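Local coordinates for protein putative hyaluronoglucosaminidase (Clostridium perfringens, PDB 6PWI) that probably removes terminal N-acetylhexosamine residues from glycans, this chain being the family 84 glycoside hydrolase part of a larger, probably cell-wall-anchored protein, at residues L553-E558 with Y589-S594; I561-S566 with K580-G585. All blocks are in the same frame, centred on the assembly; numbering follows the deposited sequence.

Interaction 1. Residues L553-E558 with Y589-S594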
ATOM      1  N   LEU A 553      -3.818   4.534  23.797  1.00 24.20           N
ATOM      2  CA  LEU A 553      -3.271   5.868  23.617  1.00 24.39           C
ATOM      3  C   LEU A 553      -4.033   6.893  24.460  1.00 25.39           C
ATOM      4  O   LEU A 553      -3.428   7.842  24.964  1.00 26.46           O
ATOM      5  CB  LEU A 553      -3.290   6.248  22.135  1.00 22.62           C
ATOM      6  CG  LEU A 553      -2.714   7.623  21.814  1.00 21.89           C
ATOM      7  CD1 LEU A 553      -1.229   7.681  22.129  1.00 21.20           C
ATOM      8  CD2 LEU A 553      -2.972   7.997  20.364  1.00 22.29           C
ATOM      9  N   ARG A 554      -5.354   6.716  24.594  1.00 24.56           N
ATOM     10  CA  ARG A 554      -6.143   7.624  25.410  1.00 25.38           C
ATOM     11  C   ARG A 554      -5.599   7.621  26.840  1.00 26.36           C
ATOM     12  O   ARG A 554      -5.358   8.678  27.420  1.00 26.57           O
ATOM     13  CB  ARG A 554      -7.629   7.256  25.374  1.00 24.93           C
ATOM     14  CG  ARG A 554      -8.509   8.134  26.255  1.00 23.92           C
ATOM     15  CD  ARG A 554      -9.983   7.773  26.266  1.00 23.04           C
ATOM     16  NE  ARG A 554     -10.501   7.586  24.916  1.00 23.99           N
ATOM     17  CZ  ARG A 554     -10.743   6.401  24.350  1.00 24.04           C
ATOM     18  NH1 ARG A 554     -11.200   6.341  23.110  1.00 23.56           N
ATOM     19  NH2 ARG A 554     -10.525   5.285  25.026  1.00 22.91           N
ATOM     20  N   ASP A 555      -5.369   6.418  27.372  1.00 27.07           N
ATOM     21  CA  ASP A 555      -4.838   6.238  28.711  1.00 28.60           C
ATOM     22  C   ASP A 555      -3.442   6.858  28.835  1.00 29.76           C
ATOM     23  O   ASP A 555      -3.152   7.493  29.852  1.00 29.70           O
ATOM     24  CB  ASP A 555      -4.915   4.772  29.141  1.00 30.24           C
ATOM     25  CG  ASP A 555      -6.334   4.216  29.130  1.00 34.13           C
ATOM     26  OD1 ASP A 555      -7.297   5.023  29.203  1.00 36.51           O
ATOM     27  OD2 ASP A 555      -6.478   2.975  29.053  1.00 35.34           O
ATOM     28  N   LEU A 556      -2.588   6.685  27.808  1.00 27.43           N
ATOM     29  CA  LEU A 556      -1.257   7.278  27.826  1.00 25.28           C
ATOM     30  C   LEU A 556      -1.375   8.796  27.931  1.00 24.68           C
ATOM     31  O   LEU A 556      -0.632   9.415  28.686  1.00 24.26           O
ATOM     32  CB  LEU A 556      -0.452   6.910  26.573  1.00 24.58           C
ATOM     33  CG  LEU A 556       0.054   5.475  26.415  1.00 23.66           C
ATOM     34  CD1 LEU A 556       0.966   5.396  25.203  1.00 23.05           C
ATOM     35  CD2 LEU A 556       0.780   4.964  27.650  1.00 22.82           C
ATOM     36  N   ALA A 557      -2.290   9.389  27.155  1.00 25.33           N
ATOM     37  CA  ALA A 557      -2.477  10.833  27.176  1.00 27.42           C
ATOM     38  C   ALA A 557      -2.946  11.297  28.556  1.00 28.92           C
ATOM     39  O   ALA A 557      -2.459  12.302  29.067  1.00 29.16           O
ATOM     40  CB  ALA A 557      -3.434  11.268  26.097  1.00 27.38           C
ATOM     41  N   GLU A 558      -3.883  10.553  29.158  1.00 29.40           N
ATOM     42  CA  GLU A 558      -4.403  10.902  30.468  1.00 29.62           C
ATOM     43  C   GLU A 558      -3.306  10.772  31.521  1.00 28.10           C
ATOM     44  O   GLU A 558      -3.215  11.597  32.423  1.00 29.18           O
ATOM     45  CB  GLU A 558      -5.654  10.086  30.794  1.00 31.77           C
ATOM     46  CG  GLU A 558      -6.926  10.766  30.321  1.00 38.26           C
ATOM     47  CD  GLU A 558      -8.164   9.895  30.166  1.00 44.28           C
ATOM     48  OE1 GLU A 558      -8.058   8.658  30.347  1.00 48.93           O
ATOM     49  OE2 GLU A 558      -9.242  10.457  29.861  1.00 48.39           O
ATOM     50  N   TYR A 589      -1.510   4.766  33.505  1.00 29.46           N
ATOM     51  CA  TYR A 589      -0.509   3.947  32.846  1.00 28.65           C
ATOM     52  C   TYR A 589      -0.930   2.481  32.904  1.00 29.48           C
ATOM     53  O   TYR A 589      -0.845   1.781  31.893  1.00 32.17           O
ATOM     54  CB  TYR A 589       0.913   4.168  33.371  1.00 27.56           C
ATOM     55  CG  TYR A 589       1.931   3.284  32.692  1.00 27.50           C
ATOM     56  CD1 TYR A 589       2.212   3.439  31.343  1.00 27.93           C
ATOM     57  CD2 TYR A 589       2.574   2.258  33.370  1.00 28.02           C
ATOM     58  CE1 TYR A 589       3.120   2.621  30.690  1.00 28.64           C
ATOM     59  CE2 TYR A 589       3.485   1.427  32.732  1.00 28.69           C
ATOM     60  CZ  TYR A 589       3.760   1.611  31.386  1.00 29.51           C
ATOM     61  OH  TYR A 589       4.662   0.822  30.730  1.00 29.69           O
ATOM     62  N   THR A 590      -1.387   2.023  34.080  1.00 27.70           N
ATOM     63  CA  THR A 590      -1.822   0.638  34.211  1.00 26.60           C
ATOM     64  C   THR A 590      -2.971   0.363  33.242  1.00 25.35           C
ATOM     65  O   THR A 590      -2.953  -0.647  32.546  1.00 25.91           O
ATOM     66  CB  THR A 590      -2.106   0.247  35.667  1.00 25.97           C
ATOM     67  OG1 THR A 590      -0.810   0.087  36.237  1.00 26.62           O
ATOM     68  CG2 THR A 590      -2.846  -1.068  35.802  1.00 23.35           C
ATOM     69  N   ALA A 591      -3.941   1.287  33.203  1.00 24.54           N
ATOM     70  CA  ALA A 591      -5.094   1.232  32.317  1.00 23.99           C
ATOM     71  C   ALA A 591      -4.658   1.060  30.857  1.00 23.60           C
ATOM     72  O   ALA A 591      -5.263   0.290  30.110  1.00 22.94           O
ATOM     73  CB  ALA A 591      -5.938   2.473  32.505  1.00 22.49           C
ATOM     74  N   SER A 592      -3.597   1.771  30.463  1.00 22.81           N
ATOM     75  CA  SER A 592      -3.141   1.761  29.086  1.00 23.35           C
ATOM     76  C   SER A 592      -2.711   0.354  28.673  1.00 24.19           C
ATOM     77  O   SER A 592      -2.603   0.077  27.480  1.00 24.27           O
ATOM     78  CB  SER A 592      -2.030   2.755  28.878  1.00 23.35           C
ATOM     79  OG  SER A 592      -0.787   2.210  29.298  1.00 23.46           O
ATOM     80  N   ARG A 593      -2.486  -0.527  29.660  1.00 23.92           N
ATOM     81  CA  ARG A 593      -1.959  -1.859  29.399  1.00 24.48           C
ATOM     82  C   ARG A 593      -3.053  -2.915  29.543  1.00 25.15           C
ATOM     83  O   ARG A 593      -2.773  -4.112  29.529  1.00 25.72           O
ATOM     84  CB  ARG A 593      -0.807  -2.177  30.356  1.00 24.42           C
ATOM     85  CG  ARG A 593       0.468  -1.397  30.078  1.00 24.74           C
ATOM     86  CD  ARG A 593       1.476  -1.517  31.210  1.00 25.51           C
ATOM     87  NE  ARG A 593       1.982  -2.867  31.449  1.00 25.28           N
ATOM     88  CZ  ARG A 593       3.003  -3.431  30.801  1.00 25.53           C
ATOM     89  NH1 ARG A 593       3.643  -2.786  29.838  1.00 24.88           N
ATOM     90  NH2 ARG A 593       3.372  -4.658  31.109  1.00 25.85           N
ATOM     91  N   SER A 594      -4.304  -2.470  29.658  1.00 26.56           N
ATOM     92  CA  SER A 594      -5.373  -3.364  30.073  1.00 28.46           C
ATOM     93  C   SER A 594      -6.157  -3.922  28.879  1.00 29.10           C
ATOM     94  O   SER A 594      -7.000  -4.795  29.064  1.00 30.17           O
ATOM     95  CB  SER A 594      -6.284  -2.676  31.069  1.00 27.84           C
ATOM     96  OG  SER A 594      -6.864  -1.513  30.494  1.00 27.34           O
TER
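Asp555 meets Ala591 and Ser592 at the type I turn from Ala591 to Ser594, near the C-terminal end of helix 575-591. The alpha carbons of Asp555 and Ser592 lie 4.8 Å apart, and Asp555 CB rests against Ser592 CB at 3.5 Å. With CG anti to the carbonyl carbon (chi1 -59°), the carboxylate is carried alongside the turn, where Ala591 CB packs against CG at 3.8 Å. Its OD2 also lies close to the carbonyl oxygen of Ala591, an acceptor like itself; what holds OD2 is a hydrogen bond from NE2 of His595, just beyond the turn. One helical step on, Leu556 reaches across with a single methyl: CD2 is 3.6 Å from Ser592 OG and 4.2 Å from Tyr589 CD1, coming at the edge of the tyrosine ring, near its plane. The serine hydroxyl is turned back to the preceding helical turn, giving a 2.6 Å hydrogen bond from OG to Tyr589 O. Ser552 OG binds the Ser592 carbonyl, while Leu556 and Tyr589 also touch helix 613-623. This is the open end of an antiparallel helical hairpin in the C-terminal helical bundle, with the last turn of the second helix packed on the first.

Interaction 2. Residues I561-S566 with K580-G585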
ATOM      1  N   ILE A 561      -0.734  13.657  31.221  1.00 23.33           N
ATOM      2  CA  ILE A 561      -1.336  14.891  31.702  1.00 23.39           C
ATOM      3  C   ILE A 561      -1.350  14.897  33.234  1.00 23.93           C
ATOM      4  O   ILE A 561      -1.046  15.919  33.855  1.00 22.88           O
ATOM      5  CB  ILE A 561      -2.729  15.111  31.076  1.00 22.90           C
ATOM      6  CG1 ILE A 561      -2.614  15.380  29.571  1.00 23.01           C
ATOM      7  CG2 ILE A 561      -3.484  16.229  31.787  1.00 21.34           C
ATOM      8  CD1 ILE A 561      -3.941  15.386  28.838  1.00 22.92           C
ATOM      9  N   ALA A 562      -1.687  13.751  33.835  1.00 23.77           N
ATOM     10  CA  ALA A 562      -1.715  13.649  35.284  1.00 24.66           C
ATOM     11  C   ALA A 562      -0.316  13.891  35.852  1.00 25.65           C
ATOM     12  O   ALA A 562      -0.167  14.647  36.815  1.00 26.93           O
ATOM     13  CB  ALA A 562      -2.282  12.321  35.723  1.00 24.52           C
ATOM     14  N   TYR A 563       0.704  13.276  35.233  1.00 24.53           N
ATOM     15  CA  TYR A 563       2.066  13.398  35.730  1.00 25.11           C
ATOM     16  C   TYR A 563       2.561  14.836  35.592  1.00 26.68           C
ATOM     17  O   TYR A 563       3.058  15.405  36.558  1.00 28.75           O
ATOM     18  CB  TYR A 563       3.002  12.380  35.080  1.00 24.21           C
ATOM     19  CG  TYR A 563       2.985  11.021  35.729  1.00 24.37           C
ATOM     20  CD1 TYR A 563       3.254  10.862  37.082  1.00 24.40           C
ATOM     21  CD2 TYR A 563       2.716   9.886  34.983  1.00 24.25           C
ATOM     22  CE1 TYR A 563       3.249   9.610  37.679  1.00 24.21           C
ATOM     23  CE2 TYR A 563       2.705   8.628  35.566  1.00 24.60           C
ATOM     24  CZ  TYR A 563       2.972   8.489  36.915  1.00 24.89           C
ATOM     25  OH  TYR A 563       2.955   7.246  37.476  1.00 26.82           O
ATOM     26  N   ILE A 564       2.401  15.422  34.400  1.00 26.48           N
ATOM     27  CA  ILE A 564       2.712  16.826  34.202  1.00 26.38           C
ATOM     28  C   ILE A 564       1.975  17.666  35.244  1.00 27.14           C
ATOM     29  O   ILE A 564       2.541  18.609  35.791  1.00 29.17           O
ATOM     30  CB  ILE A 564       2.402  17.290  32.768  1.00 26.25           C
ATOM     31  CG1 ILE A 564       3.270  16.553  31.744  1.00 26.69           C
ATOM     32  CG2 ILE A 564       2.565  18.801  32.658  1.00 25.43           C
ATOM     33  CD1 ILE A 564       2.720  16.583  30.333  1.00 27.14           C
ATOM     34  N   ASN A 565       0.716  17.322  35.527  1.00 26.83           N
ATOM     35  CA  ASN A 565      -0.042  18.102  36.491  1.00 26.21           C
ATOM     36  C   ASN A 565       0.602  17.982  37.869  1.00 25.26           C
ATOM     37  O   ASN A 565       0.668  18.961  38.601  1.00 24.87           O
ATOM     38  CB  ASN A 565      -1.539  17.784  36.484  1.00 26.56           C
ATOM     39  CG  ASN A 565      -2.290  18.496  35.375  1.00 27.24           C
ATOM     40  OD1 ASN A 565      -1.854  19.532  34.875  1.00 27.31           O
ATOM     41  ND2 ASN A 565      -3.431  17.951  34.987  1.00 28.77           N
ATOM     42  N   SER A 566       1.117  16.788  38.180  1.00 24.55           N
ATOM     43  CA  SER A 566       1.754  16.506  39.455  1.00 23.14           C
ATOM     44  C   SER A 566       3.021  17.345  39.609  1.00 23.70           C
ATOM     45  O   SER A 566       3.245  17.942  40.657  1.00 25.30           O
ATOM     46  CB  SER A 566       2.042  15.038  39.571  1.00 22.25           C
ATOM     47  OG  SER A 566       2.772  14.754  40.749  1.00 22.01           O
ATOM     48  N   LYS A 580      -2.080  13.350  44.485  1.00 33.81           N
ATOM     49  CA  LYS A 580      -3.275  12.805  43.859  1.00 34.85           C
ATOM     50  C   LYS A 580      -3.074  12.655  42.349  1.00 32.82           C
ATOM     51  O   LYS A 580      -3.534  11.683  41.756  1.00 31.62           O
ATOM     52  CB  LYS A 580      -4.494  13.685  44.159  1.00 38.18           C
ATOM     53  CG  LYS A 580      -5.030  13.635  45.586  1.00 41.37           C
ATOM     54  CD  LYS A 580      -6.315  14.433  45.758  1.00 45.68           C
ATOM     55  CE  LYS A 580      -6.385  15.245  47.038  1.00 50.60           C
ATOM     56  NZ  LYS A 580      -6.599  14.398  48.239  1.00 52.08           N
ATOM     57  N   TYR A 581      -2.391  13.631  41.737  1.00 31.05           N
ATOM     58  CA  TYR A 581      -2.085  13.596  40.317  1.00 28.19           C
ATOM     59  C   TYR A 581      -1.144  12.434  40.018  1.00 27.46           C
ATOM     60  O   TYR A 581      -1.327  11.727  39.029  1.00 27.65           O
ATOM     61  CB  TYR A 581      -1.467  14.918  39.859  1.00 27.08           C
ATOM     62  CG  TYR A 581      -2.455  16.006  39.531  1.00 27.58           C
ATOM     63  CD1 TYR A 581      -3.517  15.769  38.671  1.00 27.67           C
ATOM     64  CD2 TYR A 581      -2.322  17.280  40.067  1.00 27.76           C
ATOM     65  CE1 TYR A 581      -4.433  16.764  38.364  1.00 28.41           C
ATOM     66  CE2 TYR A 581      -3.228  18.288  39.772  1.00 27.74           C
ATOM     67  CZ  TYR A 581      -4.287  18.028  38.914  1.00 28.53           C
ATOM     68  OH  TYR A 581      -5.190  19.005  38.612  1.00 28.56           O
ATOM     69  N   TYR A 582      -0.129  12.260  40.874  1.00 25.47           N
ATOM     70  CA  TYR A 582       0.832  11.181  40.716  1.00 24.61           C
ATOM     71  C   TYR A 582       0.095   9.842  40.697  1.00 24.34           C
ATOM     72  O   TYR A 582       0.344   9.002  39.838  1.00 25.14           O
ATOM     73  CB  TYR A 582       1.881  11.229  41.829  1.00 23.46           C
ATOM     74  CG  TYR A 582       3.056  10.306  41.628  1.00 22.82           C
ATOM     75  CD1 TYR A 582       4.221  10.758  41.024  1.00 22.76           C
ATOM     76  CD2 TYR A 582       3.013   8.983  42.052  1.00 21.85           C
ATOM     77  CE1 TYR A 582       5.312   9.919  40.842  1.00 22.07           C
ATOM     78  CE2 TYR A 582       4.090   8.129  41.868  1.00 21.43           C
ATOM     79  CZ  TYR A 582       5.242   8.599  41.258  1.00 21.54           C
ATOM     80  OH  TYR A 582       6.309   7.770  41.074  1.00 21.09           O
ATOM     81  N   VAL A 583      -0.833   9.674  41.638  1.00 24.44           N
ATOM     82  CA  VAL A 583      -1.622   8.462  41.757  1.00 25.18           C
ATOM     83  C   VAL A 583      -2.487   8.279  40.508  1.00 26.90           C
ATOM     84  O   VAL A 583      -2.538   7.178  39.958  1.00 27.54           O
ATOM     85  CB  VAL A 583      -2.433   8.455  43.068  1.00 24.88           C
ATOM     86  CG1 VAL A 583      -3.506   7.377  43.075  1.00 24.28           C
ATOM     87  CG2 VAL A 583      -1.510   8.294  44.272  1.00 24.54           C
ATOM     88  N   LEU A 584      -3.143   9.358  40.049  1.00 27.22           N
ATOM     89  CA  LEU A 584      -3.925   9.300  38.825  1.00 27.86           C
ATOM     90  C   LEU A 584      -3.026   8.858  37.667  1.00 29.79           C
ATOM     91  O   LEU A 584      -3.419   8.017  36.860  1.00 31.42           O
ATOM     92  CB  LEU A 584      -4.607  10.649  38.563  1.00 27.28           C
ATOM     93  CG  LEU A 584      -5.502  10.721  37.320  1.00 28.67           C
ATOM     94  CD1 LEU A 584      -6.522   9.589  37.277  1.00 27.46           C
ATOM     95  CD2 LEU A 584      -6.202  12.070  37.212  1.00 28.72           C
ATOM     96  N   GLY A 585      -1.795   9.384  37.632  1.00 30.43           N
ATOM     97  CA  GLY A 585      -0.815   9.043  36.612  1.00 30.20           C
ATOM     98  C   GLY A 585      -0.502   7.551  36.579  1.00 31.12           C
ATOM     99  O   GLY A 585      -0.410   6.967  35.505  1.00 31.24           O
TER
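Helices 561-566 and 580-585 run nearly antiparallel, their axes 7.5 Å apart at closest approach and their N-to-C directions at 159°. Small residues at Ala562 and Gly585 are consistent with this close spacing: Ala562 CB sits 3.5 Å from the backbone N of Gly585, and Leu584 CG leans on the same methyl from the side. Gly585 also lies under Tyr563, its CA 3.9 Å from the ring centroid and fairly close to the ring normal, a CH-pi contact displaced toward the rim. A chi1 of -84° sets CG of Tyr563 beside the backbone N and sends the ring across to the partner helix. Its CE1 edge then points at a face of Tyr582 in a T-shaped pair, with the planes at 82°. Tyr582 is fixed at its far end by a hydrogen bond from OH to Ser621 O, and Tyr563 packs on Ile617 and Leu620, so the two rings join the hairpin to helix 613-623. The whole is a helical hairpin within an antiparallel bundle, closed by the short connection between helices 540-572 and 575-591. Along another part of the interface, Tyr581 lays its ring beneath Asn565: CB stands over the ring centre, 3.4 Å from the centroid, while the amide is tilted against the ring and ND2 comes 3.7 Å from Tyr581 CE1. At the root of this tyrosine, CB packs against both Ala562 O and Ser566 CB, the latter 3.5 Å away. Ser566 OG lies at the edge of the Tyr582 ring and hydrogen-bonds to Ala578 O in the first turns of the second helix.

Overall arrangement
From the N terminus the chain passes through a mixed-sheet domain and the eight-stranded parallel barrel before entering the C-terminal helices that hold both contacts. Helix 540-572 supplies 553-558 and then 561-566; after a short connection, helix 575-591 returns with 580-585 and then 589-594. Interaction 2 therefore closes the inner loop, with 13 residues between its segments, and is nested in the 30-residue loop closed by interaction 1. Their centres are 13 Å apart, along one hairpin: interaction 2 lies nearer the connection, interaction 1 at the end where the chain leaves for strands 597-599 and 602-604. Helix 613-623 touches both contacts, and helix 513-536 flanks 540-572.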